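Local coordinates for protein xylose isomerase-like TIM barrel (Anabaena variabilis ATCC 29413, PDB 2QW5) that binds zinc and D-xylose in a TIM barrel and is probably a sugar or sugar-phosphate isomerase or epimerase, at residues S9-S14 against I278-F283. Numbering follows the deposited sequence. Where two conformers were deposited one is given.
Sequences SDIYIS and IAVEIF. With ZN (zinc ion), chain D; XLS (D-xylose), chain C.
Asp-10 begins the pairing through its backbone, its O taking the N-H of Ile-278 nearly along the C=O axis (N to O 3.0 Å). Ile-11, CG1 anti to its carbonyl carbon (chi1 -52°), lies alongside Ile-278 with CD1 4.0 Å from CB of that residue, while its CG2 crosses obliquely onto CG2 of Val-280. An alanine here, lacking both CD1 and CG2, would lose these contacts with Ile-278 and Val-280 and would probably loosen the apolar layer beneath helix 314-332. Tyr-12 bonds twice: its N reaches Ile-278 O, and its O receives an almost straight bond from Val-280 N (2.8 Å, 176° at the hydrogen). Its CB meets Ala-279 CB on the barrel's inner face. Here the first and eighth strands of a TIM barrel run parallel, and their union closes the eight-stranded sheet. On the helix-facing side, Ile-13 lies beside Val-280, both with CG1 anti to the backbone N. Ser-14 N completes the pairing on Val-280 O, whereas its OG turns to Phe-16 N; its CB packs against Glu-281 CG at 3.8 Å. Beyond, where the strands part, a water bridges Ser-14 O and Ile-282 N. Glu-281 extends inward and binds zinc through OE1 (2.1 Å), joined by Glu-183, Asp-216, Gln-247 and a water that donates to O1 of D-xylose, whose C1 lies 3.5 Å from Phe-283 CZ.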
loop_
_atom_site.group_PDB
_atom_site.type_symbol
_atom_site.label_atom_id
_atom_site.label_comp_id
_atom_site.label_asym_id
_atom_site.label_seq_id
_atom_site.Cartn_x
_atom_site.Cartn_y
_atom_site.Cartn_z
ATOM N N SER A 9 1.407 -24.246 -38.827
ATOM C CA SER A 9 0.445 -23.388 -38.123
ATOM C C SER A 9 0.795 -21.887 -38.218
ATOM O O SER A 9 1.921 -21.505 -38.528
ATOM C CB SER A 9 0.286 -23.825 -36.659
ATOM O OG SER A 9 1.474 -23.605 -35.934
ATOM N N ASP A 10 -0.220 -21.058 -38.018
ATOM C CA ASP A 10 -0.077 -19.595 -37.999
ATOM C C ASP A 10 0.471 -19.217 -36.626
ATOM O O ASP A 10 0.002 -19.726 -35.592
ATOM C CB ASP A 10 -1.433 -18.896 -38.188
ATOM C CG ASP A 10 -1.918 -18.910 -39.617
ATOM O OD1 ASP A 10 -1.143 -19.223 -40.527
ATOM O OD2 ASP A 10 -3.092 -18.573 -39.834
ATOM N N ILE A 11 1.448 -18.331 -36.633
ATOM C CA ILE A 11 2.065 -17.843 -35.415
ATOM C C ILE A 11 1.737 -16.372 -35.306
ATOM O O ILE A 11 2.026 -15.595 -36.225
ATOM C CB ILE A 11 3.622 -18.063 -35.399
ATOM C CG1 ILE A 11 3.990 -19.512 -35.704
ATOM C CG2 ILE A 11 4.246 -17.620 -34.047
ATOM C CD1 ILE A 11 3.347 -20.493 -34.782
ATOM N N TYR A 12 1.128 -15.986 -34.183
ATOM C CA TYR A 12 0.785 -14.585 -33.886
ATOM C C TYR A 12 1.743 -14.068 -32.821
ATOM O O TYR A 12 2.476 -14.845 -32.232
ATOM C CB TYR A 12 -0.627 -14.494 -33.325
ATOM C CG TYR A 12 -1.792 -14.764 -34.263
ATOM C CD1 TYR A 12 -1.642 -15.402 -35.519
ATOM C CD2 TYR A 12 -3.105 -14.509 -33.822
ATOM C CE1 TYR A 12 -2.786 -15.674 -36.328
ATOM C CE2 TYR A 12 -4.208 -14.780 -34.623
ATOM C CZ TYR A 12 -4.052 -15.353 -35.865
ATOM O OH TYR A 12 -5.173 -15.627 -36.619
ATOM N N ILE A 13 1.770 -12.766 -32.621
ATOM C CA ILE A 13 2.500 -12.154 -31.494
ATOM C C ILE A 13 1.649 -11.099 -30.807
ATOM O O ILE A 13 0.921 -10.358 -31.458
ATOM C CB ILE A 13 3.861 -11.605 -31.929
ATOM C CG1 ILE A 13 4.664 -11.144 -30.703
ATOM C CG2 ILE A 13 3.685 -10.534 -33.027
ATOM C CD1 ILE A 13 6.169 -10.909 -30.981
ATOM N N SER A 14 1.731 -11.049 -29.471
ATOM C CA SER A 14 1.011 -10.058 -28.693
ATOM C C SER A 14 1.624 -8.647 -28.770
ATOM O O SER A 14 2.825 -8.491 -28.654
ATOM C CB SER A 14 1.025 -10.432 -27.220
ATOM O OG SER A 14 0.375 -9.435 -26.467
ATOM N N ILE A 278 -1.140 -20.172 -32.889
ATOM C CA ILE A 278 -0.318 -20.242 -31.663
ATOM C C ILE A 278 0.250 -18.843 -31.461
ATOM O O ILE A 278 0.991 -18.390 -32.301
ATOM C CB ILE A 278 0.854 -21.255 -31.805
ATOM C CG1 ILE A 278 0.347 -22.684 -32.034
ATOM C CG2 ILE A 278 1.754 -21.221 -30.563
ATOM C CD1 ILE A 278 -0.400 -23.266 -30.862
ATOM N N ALA A 279 -0.114 -18.152 -30.359
ATOM C CA ALA A 279 0.357 -16.773 -30.121
ATOM C C ALA A 279 1.569 -16.685 -29.188
ATOM O O ALA A 279 1.579 -17.286 -28.152
ATOM C CB ALA A 279 -0.730 -15.924 -29.586
ATOM N N VAL A 280 2.598 -15.956 -29.622
ATOM C CA VAL A 280 3.760 -15.642 -28.802
ATOM C C VAL A 280 3.316 -14.468 -27.917
ATOM O O VAL A 280 2.985 -13.417 -28.443
ATOM C CB VAL A 280 4.969 -15.193 -29.685
ATOM C CG1 VAL A 280 6.073 -14.533 -28.825
ATOM C CG2 VAL A 280 5.485 -16.375 -30.487
ATOM N N GLU A 281 3.275 -14.665 -26.596
ATOM C CA GLU A 281 2.880 -13.597 -25.677
ATOM C C GLU A 281 4.033 -13.198 -24.742
ATOM O O GLU A 281 4.278 -13.838 -23.729
ATOM C CB GLU A 281 1.655 -13.971 -24.885
ATOM C CG GLU A 281 1.038 -12.714 -24.233
ATOM C CD GLU A 281 -0.158 -13.023 -23.415
ATOM O OE1 GLU A 281 -0.020 -13.967 -22.597
ATOM O OE2 GLU A 281 -1.187 -12.325 -23.558
ATOM N N ILE A 282 4.731 -12.133 -25.121
ATOM C CA ILE A 282 5.858 -11.613 -24.391
ATOM C C ILE A 282 5.437 -10.226 -23.827
ATOM O O ILE A 282 4.997 -9.329 -24.581
ATOM C CB ILE A 282 7.112 -11.499 -25.330
ATOM C CG1 ILE A 282 7.563 -12.919 -25.772
ATOM C CG2 ILE A 282 8.273 -10.750 -24.623
ATOM C CD1 ILE A 282 8.744 -12.914 -26.750
ATOM N N PHE A 283 5.604 -10.079 -22.515
ATOM C CA PHE A 283 5.283 -8.868 -21.773
ATOM C C PHE A 283 6.577 -8.075 -21.670
ATOM O O PHE A 283 7.456 -8.404 -20.899
ATOM C CB PHE A 283 4.740 -9.206 -20.383
ATOM C CG PHE A 283 3.350 -9.734 -20.414
ATOM C CD1 PHE A 283 3.105 -11.026 -20.834
ATOM C CD2 PHE A 283 2.278 -8.937 -20.055
ATOM C CE1 PHE A 283 1.797 -11.543 -20.868
ATOM C CE2 PHE A 283 0.956 -9.474 -20.069
ATOM C CZ PHE A 283 0.752 -10.768 -20.494
HETATM ZN ZN ZN D . -1.605 -14.902 -21.570
HETATM C C1 XLS C . -1.980 -11.256 -18.385
HETATM C C2 XLS C . -3.411 -10.836 -18.697
HETATM C C3 XLS C . -3.693 -9.307 -18.476
HETATM C C4 XLS C . -4.628 -8.688 -19.495
HETATM O O1 XLS C . -1.587 -12.504 -17.801
HETATM O O2 XLS C . -3.829 -11.304 -19.979
HETATM O O3 XLS C . -2.587 -8.404 -18.421
HETATM O O4 XLS C . -5.773 -9.486 -19.583
HETATM O O HOH W 1 4.680 -10.122 -27.262
HETATM O O HOH W 2 -1.163 -13.694 -20.000
#